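Local coordinates for regulating synaptic membrane exocytosis protein 2 (Rattus norvegicus, PDB 2BWQ) that is a Rab3-interacting molecule that probably helps to regulate synaptic vesicle exocytosis, and is represented here by its C2A domain, at residues Lys10-Asp14 / Ala117-Asp121; Arg39-Ile45 / Glu90-Gln96; Lys54-Lys60 / Gln72-Pro78; Phe106-Ile112 / Trp125-Gln129. One frame throughout, in Å; residues are numbered along the deposited sequence.

Interaction 1 of 4, residues Lys10-Asp14 / Ala117-Asp121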
# COMPACT_ATOMS: atom_id res chain seq x y z
N LYS A 10 2.24 -1.94 7.45
CA LYS A 10 3.35 -1.94 8.41
C LYS A 10 4.63 -1.65 7.68
O LYS A 10 4.93 -2.29 6.62
CB LYS A 10 3.40 -3.32 9.09
CG LYS A 10 4.58 -3.53 10.09
CD LYS A 10 4.35 -4.84 10.84
CE LYS A 10 4.85 -6.10 10.21
NZ LYS A 10 6.31 -6.19 10.09
N LEU A 11 5.42 -0.71 8.17
CA LEU A 11 6.67 -0.28 7.51
C LEU A 11 7.85 -0.47 8.44
O LEU A 11 7.75 -0.11 9.62
CB LEU A 11 6.56 1.20 7.15
CG LEU A 11 5.41 1.63 6.26
CD1 LEU A 11 5.38 3.13 6.08
CD2 LEU A 11 5.53 0.97 4.85
N TRP A 12 8.98 -0.87 7.87
CA TRP A 12 10.18 -0.90 8.66
C TRP A 12 11.38 -0.79 7.73
O TRP A 12 11.43 -1.47 6.72
CB TRP A 12 10.24 -2.22 9.45
CG TRP A 12 11.47 -2.35 10.30
CD1 TRP A 12 11.84 -1.56 11.40
CD2 TRP A 12 12.46 -3.30 10.10
NE1 TRP A 12 13.09 -2.00 11.83
CE2 TRP A 12 13.49 -3.05 11.06
CE3 TRP A 12 12.61 -4.33 9.20
CZ2 TRP A 12 14.64 -3.84 11.11
CZ3 TRP A 12 13.76 -5.10 9.23
CH2 TRP A 12 14.75 -4.84 10.16
N PHE A 13 12.36 -0.04 8.19
CA PHE A 13 13.64 0.06 7.47
C PHE A 13 14.75 -0.68 8.21
O PHE A 13 14.93 -0.44 9.39
CB PHE A 13 13.98 1.53 7.27
CG PHE A 13 15.33 1.74 6.60
CD1 PHE A 13 15.57 1.26 5.31
CD2 PHE A 13 16.37 2.41 7.28
CE1 PHE A 13 16.80 1.40 4.70
CE2 PHE A 13 17.63 2.57 6.66
CZ PHE A 13 17.80 2.08 5.36
N ASP A 14 15.42 -1.57 7.50
CA ASP A 14 16.52 -2.28 8.06
C ASP A 14 17.81 -1.51 7.70
O ASP A 14 18.29 -1.60 6.52
CB ASP A 14 16.55 -3.68 7.50
CG ASP A 14 17.75 -4.50 8.01
OD1 ASP A 14 18.65 -3.95 8.65
OD2 ASP A 14 17.81 -5.66 7.66
N ALA A 117 7.83 8.92 7.39
CA ALA A 117 7.02 7.72 7.51
C ALA A 117 7.16 7.09 8.90
O ALA A 117 8.17 7.24 9.61
CB ALA A 117 7.52 6.69 6.48
N LEU A 118 6.11 6.40 9.27
CA LEU A 118 6.08 5.61 10.52
C LEU A 118 6.86 4.29 10.35
O LEU A 118 6.27 3.24 10.13
CB LEU A 118 4.60 5.31 10.91
CG LEU A 118 3.80 6.54 11.35
CD1 LEU A 118 2.31 6.28 11.24
CD2 LEU A 118 4.12 6.91 12.75
N LEU A 119 8.17 4.38 10.44
CA LEU A 119 9.03 3.20 10.25
C LEU A 119 9.24 2.47 11.56
O LEU A 119 10.40 2.21 11.93
CB LEU A 119 10.36 3.68 9.65
CG LEU A 119 10.16 4.38 8.29
CD1 LEU A 119 11.51 4.87 7.76
CD2 LEU A 119 9.55 3.47 7.26
N ASP A 120 8.16 2.13 12.22
CA ASP A 120 8.20 1.61 13.58
C ASP A 120 7.87 0.13 13.61
O ASP A 120 7.81 -0.44 14.68
CB ASP A 120 7.21 2.40 14.43
CG ASP A 120 5.76 2.32 13.92
OD1 ASP A 120 5.50 1.57 12.94
OD2 ASP A 120 4.87 2.93 14.55
N ASP A 121 7.79 -0.52 12.45
CA ASP A 121 7.44 -1.96 12.38
C ASP A 121 6.13 -2.30 13.03
O ASP A 121 6.00 -3.47 13.48
CB ASP A 121 8.59 -2.85 12.92
CG ASP A 121 8.47 -4.24 12.42
OD1 ASP A 121 8.13 -4.44 11.24
OD2 ASP A 121 8.69 -5.20 13.20
O HOH W 1 4.58 1.06 10.19
O HOH W 2 12.89 1.59 10.56

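Interaction 2 of 4, residues Arg39-Ile45 / Glu90-Gln96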
# COMPACT_ATOMS: atom_id res chain seq x y z
N ARG A 39 -16.26 -5.83 -4.08
CA ARG A 39 -15.10 -5.54 -4.91
C ARG A 39 -14.24 -6.80 -5.12
O ARG A 39 -14.36 -7.75 -4.37
CB ARG A 39 -14.27 -4.48 -4.14
CG ARG A 39 -15.00 -3.13 -3.88
CD ARG A 39 -15.36 -2.46 -5.17
NE ARG A 39 -16.06 -1.19 -4.94
CZ ARG A 39 -16.23 -0.24 -5.86
NH1 ARG A 39 -15.81 -0.41 -7.12
NH2 ARG A 39 -16.88 0.86 -5.49
N ASN A 40 -13.32 -6.71 -6.06
CA ASN A 40 -12.22 -7.65 -6.22
C ASN A 40 -10.94 -6.87 -6.05
O ASN A 40 -10.34 -6.43 -7.03
CB ASN A 40 -12.19 -8.30 -7.61
CG ASN A 40 -13.48 -9.03 -7.93
OD1 ASN A 40 -14.05 -9.78 -7.09
ND2 ASN A 40 -13.95 -8.84 -9.17
N PRO A 41 -10.58 -6.59 -4.80
CA PRO A 41 -9.51 -5.58 -4.58
C PRO A 41 -8.07 -6.10 -4.64
O PRO A 41 -7.78 -7.24 -4.20
CB PRO A 41 -9.87 -4.99 -3.20
CG PRO A 41 -10.55 -6.15 -2.49
CD PRO A 41 -11.21 -7.01 -3.54
N TYR A 42 -7.18 -5.23 -5.14
CA TYR A 42 -5.73 -5.44 -5.03
C TYR A 42 -5.09 -4.11 -4.76
O TYR A 42 -5.63 -3.08 -5.07
CB TYR A 42 -5.12 -6.16 -6.24
CG TYR A 42 -5.14 -5.33 -7.51
CD1 TYR A 42 -4.02 -4.51 -7.84
CD2 TYR A 42 -6.19 -5.47 -8.43
CE1 TYR A 42 -4.00 -3.79 -9.03
CE2 TYR A 42 -6.18 -4.70 -9.61
CZ TYR A 42 -5.04 -3.92 -9.90
OH TYR A 42 -5.00 -3.23 -11.10
N VAL A 43 -3.87 -4.21 -4.23
CA VAL A 43 -3.04 -3.04 -3.97
C VAL A 43 -1.80 -3.07 -4.84
O VAL A 43 -1.21 -4.11 -5.02
CB VAL A 43 -2.60 -3.01 -2.50
CG1 VAL A 43 -1.66 -1.84 -2.23
CG2 VAL A 43 -3.81 -2.78 -1.60
N LYS A 44 -1.47 -1.93 -5.43
CA LYS A 44 -0.22 -1.71 -6.18
C LYS A 44 0.63 -0.71 -5.42
O LYS A 44 0.11 0.26 -4.85
CB LYS A 44 -0.56 -1.13 -7.56
CG LYS A 44 0.64 -0.95 -8.44
CD LYS A 44 0.20 -0.75 -9.92
CE LYS A 44 -0.59 0.55 -10.10
NZ LYS A 44 -1.01 0.75 -11.52
N ILE A 45 1.93 -1.01 -5.37
CA ILE A 45 2.85 -0.08 -4.73
C ILE A 45 3.99 0.24 -5.65
O ILE A 45 4.60 -0.69 -6.23
CB ILE A 45 3.37 -0.60 -3.42
CG1 ILE A 45 2.19 -0.94 -2.50
CG2 ILE A 45 4.29 0.46 -2.77
CD1 ILE A 45 2.43 -1.22 -0.93
N GLU A 90 3.97 5.14 -3.32
CA GLU A 90 2.65 5.39 -3.91
C GLU A 90 1.86 4.11 -3.85
O GLU A 90 2.17 3.11 -4.51
CB GLU A 90 2.83 5.86 -5.37
CG GLU A 90 1.49 6.08 -6.08
CD GLU A 90 1.67 5.91 -7.57
OE1 GLU A 90 2.13 6.84 -8.19
OE2 GLU A 90 1.26 4.84 -8.11
N ILE A 91 0.86 4.11 -2.98
CA ILE A 91 0.04 2.92 -2.68
C ILE A 91 -1.35 3.15 -3.20
O ILE A 91 -1.99 4.11 -2.82
CB ILE A 91 0.04 2.69 -1.15
CG1 ILE A 91 1.50 2.50 -0.69
CG2 ILE A 91 -0.85 1.47 -0.80
CD1 ILE A 91 1.65 2.69 0.89
N THR A 92 -1.79 2.32 -4.13
CA THR A 92 -3.11 2.49 -4.76
C THR A 92 -3.89 1.23 -4.65
O THR A 92 -3.36 0.12 -4.74
CB THR A 92 -2.98 2.96 -6.24
OG1 THR A 92 -2.16 2.05 -6.99
CG2 THR A 92 -2.38 4.36 -6.28
N LEU A 93 -5.22 1.40 -4.47
CA LEU A 93 -6.15 0.27 -4.34
C LEU A 93 -7.05 0.28 -5.58
O LEU A 93 -7.49 1.34 -6.02
CB LEU A 93 -6.98 0.49 -3.07
CG LEU A 93 -7.99 -0.65 -2.82
CD1 LEU A 93 -7.30 -1.95 -2.41
CD2 LEU A 93 -9.00 -0.19 -1.80
N TRP A 94 -7.35 -0.93 -6.08
CA TRP A 94 -8.04 -1.13 -7.35
C TRP A 94 -9.08 -2.22 -7.21
O TRP A 94 -8.87 -3.18 -6.48
CB TRP A 94 -7.06 -1.56 -8.46
CG TRP A 94 -6.02 -0.54 -8.65
CD1 TRP A 94 -4.80 -0.49 -8.00
CD2 TRP A 94 -6.07 0.64 -9.51
NE1 TRP A 94 -4.13 0.64 -8.39
CE2 TRP A 94 -4.85 1.34 -9.31
CE3 TRP A 94 -7.01 1.19 -10.42
CZ2 TRP A 94 -4.53 2.56 -9.97
CZ3 TRP A 94 -6.65 2.41 -11.10
CH2 TRP A 94 -5.46 3.06 -10.85
N ASP A 95 -10.19 -2.07 -7.95
CA ASP A 95 -11.23 -3.11 -8.11
C ASP A 95 -11.01 -3.75 -9.47
O ASP A 95 -11.17 -3.04 -10.50
CB ASP A 95 -12.57 -2.40 -8.06
CG ASP A 95 -13.75 -3.33 -8.09
OD1 ASP A 95 -13.62 -4.56 -7.96
OD2 ASP A 95 -14.89 -2.85 -8.34
N GLN A 96 -10.50 -4.99 -9.47
CA GLN A 96 -10.14 -5.71 -10.71
C GLN A 96 -11.37 -6.35 -11.39
O GLN A 96 -12.08 -7.15 -10.80
CB GLN A 96 -9.05 -6.77 -10.39
CG GLN A 96 -8.43 -7.48 -11.62
CD GLN A 96 -7.10 -8.20 -11.30
OE1 GLN A 96 -6.05 -7.87 -11.90
NE2 GLN A 96 -7.15 -9.20 -10.46
O HOH W 3 -5.49 -5.23 -13.83

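Interaction 3 of 4, residues Lys54-Lys60 / Gln72-Pro78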
# COMPACT_ATOMS: atom_id res chain seq x y z
N LYS A 54 11.09 -2.62 -11.39
CA LYS A 54 11.92 -2.93 -10.25
C LYS A 54 11.31 -2.38 -8.96
O LYS A 54 11.52 -2.91 -7.88
CB LYS A 54 13.34 -2.39 -10.42
CG LYS A 54 14.28 -2.96 -9.41
CD LYS A 54 14.80 -2.03 -8.35
CE LYS A 54 15.90 -2.74 -7.54
NZ LYS A 54 16.48 -1.83 -6.53
N ASN A 55 10.65 -1.24 -9.09
CA ASN A 55 10.09 -0.49 -7.95
C ASN A 55 8.59 -0.77 -7.78
O ASN A 55 7.92 -0.16 -6.91
CB ASN A 55 10.40 0.99 -8.15
CG ASN A 55 11.85 1.32 -7.83
OD1 ASN A 55 12.48 0.57 -7.08
ND2 ASN A 55 12.42 2.39 -8.44
N LYS A 56 8.05 -1.71 -8.52
CA LYS A 56 6.63 -2.01 -8.55
C LYS A 56 6.35 -3.32 -7.81
O LYS A 56 7.05 -4.32 -8.03
CB LYS A 56 6.10 -2.09 -10.00
CG LYS A 56 4.62 -2.35 -10.05
CD LYS A 56 4.05 -2.37 -11.42
CE LYS A 56 2.66 -2.94 -11.39
NZ LYS A 56 2.69 -4.29 -12.01
N ARG A 57 5.30 -3.33 -7.02
CA ARG A 57 4.80 -4.57 -6.38
C ARG A 57 3.29 -4.56 -6.38
O ARG A 57 2.67 -3.47 -6.37
CB ARG A 57 5.23 -4.59 -4.91
CG ARG A 57 6.74 -4.65 -4.67
CD ARG A 57 7.48 -5.90 -5.14
NE ARG A 57 8.88 -5.81 -4.73
CZ ARG A 57 9.79 -5.14 -5.35
NH1 ARG A 57 9.53 -4.54 -6.51
NH2 ARG A 57 11.02 -5.07 -4.81
N ARG A 58 2.68 -5.76 -6.35
CA ARG A 58 1.24 -5.83 -6.31
C ARG A 58 0.83 -6.97 -5.41
O ARG A 58 1.46 -8.03 -5.45
CB ARG A 58 0.74 -6.18 -7.73
CG ARG A 58 0.58 -5.04 -8.61
CD ARG A 58 -0.01 -5.42 -9.98
NE ARG A 58 -1.25 -6.20 -9.88
CZ ARG A 58 -2.24 -6.13 -10.79
NH1 ARG A 58 -2.15 -5.29 -11.84
NH2 ARG A 58 -3.33 -6.87 -10.64
N THR A 59 -0.24 -6.77 -4.63
CA THR A 59 -0.87 -7.92 -3.96
C THR A 59 -1.63 -8.79 -4.96
O THR A 59 -1.95 -8.37 -6.08
CB THR A 59 -1.86 -7.49 -2.87
OG1 THR A 59 -2.99 -6.85 -3.47
CG2 THR A 59 -1.23 -6.54 -1.82
N LYS A 60 -1.95 -9.98 -4.50
CA LYS A 60 -2.99 -10.78 -5.17
C LYS A 60 -4.35 -10.05 -5.08
O LYS A 60 -4.54 -9.08 -4.31
CB LYS A 60 -3.09 -12.18 -4.57
CG LYS A 60 -1.81 -12.97 -4.79
CD LYS A 60 -1.90 -14.35 -4.12
CE LYS A 60 -0.57 -15.14 -4.27
NZ LYS A 60 -0.58 -16.39 -3.43
N GLN A 72 0.68 -9.60 2.79
CA GLN A 72 1.84 -9.78 1.92
C GLN A 72 2.93 -8.80 2.31
O GLN A 72 2.65 -7.62 2.58
CB GLN A 72 1.42 -9.59 0.48
CG GLN A 72 0.63 -10.81 -0.06
CD GLN A 72 0.28 -10.67 -1.53
OE1 GLN A 72 -0.89 -10.50 -1.88
NE2 GLN A 72 1.28 -10.80 -2.39
N THR A 73 4.17 -9.27 2.30
CA THR A 73 5.34 -8.46 2.62
C THR A 73 6.18 -8.28 1.39
O THR A 73 6.60 -9.24 0.73
CB THR A 73 6.11 -9.12 3.68
OG1 THR A 73 5.35 -9.10 4.91
CG2 THR A 73 7.44 -8.36 4.01
N PHE A 74 6.38 -7.02 1.08
CA PHE A 74 7.21 -6.62 -0.03
C PHE A 74 8.58 -6.13 0.52
O PHE A 74 8.60 -5.49 1.56
CB PHE A 74 6.58 -5.49 -0.81
CG PHE A 74 5.14 -5.73 -1.29
CD1 PHE A 74 4.63 -7.01 -1.56
CD2 PHE A 74 4.35 -4.64 -1.54
CE1 PHE A 74 3.27 -7.11 -2.05
CE2 PHE A 74 3.03 -4.75 -2.03
CZ PHE A 74 2.54 -6.00 -2.28
N ILE A 75 9.64 -6.34 -0.22
CA ILE A 75 10.97 -5.95 0.21
C ILE A 75 11.58 -5.12 -0.91
O ILE A 75 11.69 -5.60 -2.05
CB ILE A 75 11.90 -7.14 0.53
CG1 ILE A 75 11.32 -7.95 1.71
CG2 ILE A 75 13.30 -6.58 0.85
CD1 ILE A 75 12.32 -8.81 2.40
N TYR A 76 11.95 -3.89 -0.58
CA TYR A 76 12.60 -2.99 -1.53
C TYR A 76 14.08 -3.01 -1.18
O TYR A 76 14.45 -2.88 -0.01
CB TYR A 76 11.96 -1.61 -1.44
CG TYR A 76 10.63 -1.52 -2.19
CD1 TYR A 76 10.59 -1.72 -3.55
CD2 TYR A 76 9.43 -1.19 -1.52
CE1 TYR A 76 9.38 -1.62 -4.27
CE2 TYR A 76 8.21 -1.09 -2.22
CZ TYR A 76 8.20 -1.30 -3.61
OH TYR A 76 7.00 -1.20 -4.32
N SER A 77 14.96 -3.18 -2.15
CA SER A 77 16.38 -3.13 -1.86
C SER A 77 17.12 -2.85 -3.16
O SER A 77 16.66 -3.34 -4.19
CB SER A 77 16.84 -4.51 -1.41
OG SER A 77 18.26 -4.59 -1.21
N PRO A 78 18.23 -2.10 -3.13
CA PRO A 78 18.84 -1.47 -1.96
C PRO A 78 18.13 -0.19 -1.61
O PRO A 78 17.61 0.52 -2.51
CB PRO A 78 20.22 -1.07 -2.48
CG PRO A 78 20.03 -0.84 -3.97
CD PRO A 78 19.02 -1.89 -4.37
O HOH W 4 13.56 -3.49 -4.82

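Interaction 4 of 4, residues Phe106-Ile112 / Trp125-Gln129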
# COMPACT_ATOMS: atom_id res chain seq x y z
N PHE A 106 -10.40 2.64 -9.85
CA PHE A 106 -9.50 3.20 -8.87
C PHE A 106 -10.28 3.40 -7.59
O PHE A 106 -11.37 4.01 -7.59
CB PHE A 106 -9.06 4.57 -9.39
CG PHE A 106 -8.21 5.33 -8.42
CD1 PHE A 106 -6.96 4.88 -7.98
CD2 PHE A 106 -8.64 6.56 -7.95
CE1 PHE A 106 -6.17 5.65 -7.15
CE2 PHE A 106 -7.84 7.32 -7.07
CZ PHE A 106 -6.58 6.85 -6.69
N LEU A 107 -9.72 2.88 -6.48
CA LEU A 107 -10.41 3.00 -5.17
C LEU A 107 -9.64 3.87 -4.18
O LEU A 107 -9.96 3.92 -3.01
CB LEU A 107 -10.65 1.64 -4.53
CG LEU A 107 -11.59 0.69 -5.29
CD1 LEU A 107 -11.68 -0.69 -4.58
CD2 LEU A 107 -12.96 1.33 -5.45
N GLY A 108 -8.54 4.50 -4.61
CA GLY A 108 -7.89 5.46 -3.74
C GLY A 108 -6.40 5.26 -3.61
O GLY A 108 -5.86 4.25 -4.04
N GLU A 109 -5.76 6.30 -3.09
CA GLU A 109 -4.31 6.36 -3.04
C GLU A 109 -3.88 6.79 -1.65
O GLU A 109 -4.52 7.65 -1.03
CB GLU A 109 -3.79 7.41 -4.09
CG GLU A 109 -2.26 7.62 -4.04
CD GLU A 109 -1.74 8.42 -5.16
OE1 GLU A 109 -2.39 8.45 -6.18
OE2 GLU A 109 -0.67 8.98 -4.96
N ILE A 110 -2.79 6.20 -1.19
CA ILE A 110 -2.08 6.68 -0.01
C ILE A 110 -0.64 6.94 -0.47
O ILE A 110 -0.01 6.09 -1.08
CB ILE A 110 -2.10 5.55 1.06
CG1 ILE A 110 -3.54 5.32 1.53
CG2 ILE A 110 -1.14 5.85 2.24
CD1 ILE A 110 -3.73 3.88 1.98
N LEU A 111 -0.11 8.11 -0.23
CA LEU A 111 1.24 8.51 -0.71
C LEU A 111 2.07 8.81 0.53
O LEU A 111 1.75 9.78 1.26
CB LEU A 111 1.14 9.74 -1.64
CG LEU A 111 2.41 10.13 -2.33
CD1 LEU A 111 2.89 9.01 -3.29
CD2 LEU A 111 2.11 11.42 -3.14
N ILE A 112 3.08 7.99 0.80
CA ILE A 112 3.83 8.13 2.06
C ILE A 112 5.22 8.60 1.74
O ILE A 112 6.01 7.87 1.14
CB ILE A 112 3.85 6.78 2.81
CG1 ILE A 112 2.44 6.35 3.20
CG2 ILE A 112 4.77 6.88 4.09
CD1 ILE A 112 2.40 4.99 3.89
N TRP A 125 -3.35 2.18 10.31
CA TRP A 125 -4.41 2.39 9.32
C TRP A 125 -4.22 3.72 8.60
O TRP A 125 -3.86 4.75 9.22
CB TRP A 125 -5.78 2.43 10.02
CG TRP A 125 -6.24 1.06 10.49
CD1 TRP A 125 -6.27 0.58 11.78
CD2 TRP A 125 -6.74 0.01 9.67
NE1 TRP A 125 -6.78 -0.70 11.80
CE2 TRP A 125 -7.06 -1.08 10.51
CE3 TRP A 125 -6.97 -0.12 8.31
CZ2 TRP A 125 -7.62 -2.28 10.02
CZ3 TRP A 125 -7.54 -1.33 7.81
CH2 TRP A 125 -7.80 -2.38 8.66
N TYR A 126 -4.45 3.74 7.28
CA TYR A 126 -4.38 4.93 6.44
C TYR A 126 -5.68 5.08 5.66
O TYR A 126 -6.14 4.13 5.02
CB TYR A 126 -3.17 4.82 5.44
CG TYR A 126 -1.82 4.73 6.13
CD1 TYR A 126 -1.32 3.51 6.60
CD2 TYR A 126 -1.07 5.88 6.31
CE1 TYR A 126 -0.10 3.45 7.25
CE2 TYR A 126 0.20 5.81 6.94
CZ TYR A 126 0.66 4.59 7.39
OH TYR A 126 1.91 4.50 8.00
N LYS A 127 -6.15 6.33 5.61
CA LYS A 127 -7.38 6.59 4.84
C LYS A 127 -7.06 6.62 3.37
O LYS A 127 -6.13 7.26 2.93
CB LYS A 127 -7.98 7.91 5.30
CG LYS A 127 -8.73 7.69 6.65
CD LYS A 127 -9.34 8.92 7.29
CE LYS A 127 -9.75 8.59 8.74
NZ LYS A 127 -10.52 9.71 9.40
N LEU A 128 -7.86 5.89 2.59
CA LEU A 128 -7.76 5.97 1.11
C LEU A 128 -8.35 7.27 0.58
O LEU A 128 -9.37 7.75 1.09
CB LEU A 128 -8.54 4.82 0.50
CG LEU A 128 -7.89 3.44 0.67
CD1 LEU A 128 -8.88 2.33 0.54
CD2 LEU A 128 -6.69 3.31 -0.29
N GLN A 129 -7.68 7.87 -0.39
CA GLN A 129 -8.06 9.22 -0.89
C GLN A 129 -8.35 9.04 -2.35
O GLN A 129 -7.45 8.66 -3.07
CB GLN A 129 -6.92 10.26 -0.73
CG GLN A 129 -6.43 10.57 0.68
CD GLN A 129 -7.35 11.52 1.42
OE1 GLN A 129 -6.93 12.61 1.80
NE2 GLN A 129 -8.61 11.12 1.62
OXT GLN A 129 -9.49 9.30 -2.83

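Interaction 1 of 4, residues Lys10-Asp14 / Ala117-Asp121
Lys10 and Asp121 mark one end of a contact at the margin of a C2 beta-sandwich, where the loop joining strands 105-113 and 123-127 runs alongside residues 10-13 of strand 6-14. With CG of Lys10 anti to its own N (chi1 176°) the chain runs out to CD, 3.4 Å from Asp121 O; bends at chi3 and chi4 then turn the amine toward Asp121. Its NZ thus reaches OD1 of Asp121 at 2.8 Å, a salt bridge approached from the syn side but 31° out of the carboxylate plane. Trp12 flanks the same aspartate. Trp12 CB lies 3.5 Å from Asp121 OD1, and the indole is inclined 52° to the carboxylate while Asp121 CB comes obliquely to CD1. Leu119 O, by contrast, stands at the edge of the indole.

Leu11 and Phe13 turn to the other side of the strand, toward the interior, and Leu119 serves both. One of its branches, CD2, rests 3.8 Å from Leu11 CB, while CD1 extends to Phe13 CB; Ala117 CB adds a looser apolar contact to Leu11 CD1. Phe13 continues inward to meet the ring of Phe84 edge-to-face.

A worked case of how part of a strand is satisfied without a regular partner follows from the backbone. Asp121 N donates to Leu11 O at 2.9 Å, but the neighbouring amides use water. One water accepts from Leu11 N and donates to Leu118 O, and a second accepts from Phe13 N and donates to Leu119 O, 2.9 Å from that carbonyl oxygen.

Interaction 2 of 4, residues Arg39-Ile45 / Glu90-Gln96
The antiparallel ladder between strands 41-48 and 88-95 sets Tyr42 opposite Trp94 and Lys44 opposite Thr92 as hydrogen-bonded pairs, two backbone bonds to each pair; Gln96 N to Asn40 O carries the bonding past the strand end. Trp94 CB sits over one face of the Tyr42 ring, 3.6 Å from its centroid, a CH-pi contact. The phenol is placed there by chi1 of 68°, which puts CG between N and the carbonyl carbon. The indole runs nearly parallel to the phenol, at 22°, but slid until the rings barely overlap; Gln96 CB touches the phenol edge. Trp94 NE1 donates to Thr92 OG1 at 2.8 Å, fixing the indole's rotation.

On the opposite face, which turns into the C2 sandwich, Val43 CG1 meets Ile91 CG2 at 3.7 Å.

At the strand end Asp95 is gripped through both oxygens. Asn40 N points at OD1 almost straight (2.9 Å, 176°), whereas Arg39 NH1 reaches OD2 at 2.9 Å from the anti side, its guanidinium steeply turned to the carboxylate. Arg33 forms a salt bridge with OD1, a second cation on Asp95, while Arg39 also binds Pro31 O and Glu105. Asn40 ND2 donates to Gln96 O, its OD1 accepting from Lys64 N.

Interaction 3 of 4, residues Lys54-Lys60 / Gln72-Pro78
NH2 of Arg57 is held from two directions: it donates to Ile75 O at 2.9 Å, and to a water 3.0 Å away that also accepts from Ser77 N. The other terminal nitrogen, NH1, turns back to its own segment and gives two bonds, to Lys54 O and Lys56 O, both lying in the guanidinium plane. Four partners thus fix a flat cation. The Tyr76 ring leans over one face of the guanidinium, CE1 3.6 Å above its plane, with the two planes inclined by 47°. In the conformer described, one of two, Tyr76 OH donates to Asn55 O at 2.9 Å, from above the carbonyl plane.

The general point is that residues 56-58 and 72-76 run antiparallel, their axes 8.6 Å apart, because strands 56-58 and 69-76 are edge strands of the two sheets of the C2 sandwich; side chains, not a backbone ladder, bridge them. The lysines and arginines of 54-60 recall the polybasic strand of synaptotagmin C2 domains.

Arg57 CB also makes a CH-pi contact over the Phe74 ring, 3.7 Å from its centroid. Without the guanidinium, as with a leucine here, Ile75 O, Lys54 O and Lys56 O would probably lose this donor and the Tyr76 ring its flat neighbour.

At one end Lys54 NZ donates to Ser77 O at 2.8 Å, brushing Pro78 CD. At the other, Lys60 N meets OE1 of Gln72 at 2.9 Å, in the carbonyl plane and on a lone pair, while Thr59 CG2 packs on Phe74 CZ.

Interaction 4 of 4, residues Phe106-Ile112 / Trp125-Gln129
Glu109 and Gln129 supply the polar part of this contact, in which the chain's C-terminal end leaves one sheet of the C2 beta-sandwich and reaches strand 105-113 of the other. Glu109 N donates to Gln129 O, an oxygen of the terminal carboxylate, at 2.9 Å. Gln129 N returns a longer bond to Glu109 O at 3.2 Å, and in both the donor stands above the acceptor's carbonyl plane.

Apolar packing joins the two segments where strands 106-112 and 125-127 run at 118° to each other. Ile110, with CG1 anti to its carbonyl carbon (chi1 -66°), drives CD1 into the notch between Tyr126 CB, 3.6 Å away, and Leu128 CD2, 3.8 Å away. Cutting this side chain back to an alanine is likely to open a gap between Tyr126 and Leu128 and leave both less firmly packed.

One aromatic contact belongs to Ile112, whose CD1 lies over the Tyr126 ring, 4.2 Å from the centroid, as a CH-pi interaction; the isoleucine side chain crosses the tyrosine at about a right angle.

Close backbone approach is the last kind. A CB on Gly108 would collide with Leu128 CB, and the bare CA comes 3.3 Å from Gln129 O.

Overall arrangement
Interaction 2 is the most buried of the four, a regular ladder inside one sheet, whereas interactions 3 and 4 join the two sheets at opposite sides of the chain's centre, and interaction 1 lies at the margin. The chemistry follows: backbone bonds carry interaction 2, with a buried charged cluster at its end, guanidinium and carbonyl groups interaction 3, aliphatic wedging interaction 4, and a salt bridge with waters interaction 1. They also lean on one another. Strand 41-48 bonds to 56-58, linking interactions 2 and 3, and strand 88-95 bonds to 105-113, linking 2 and 4. Interactions 1 and 4 share packing, with Ala117 on Ile112 and Leu118 on Tyr126, while interactions 1 and 3 do not touch.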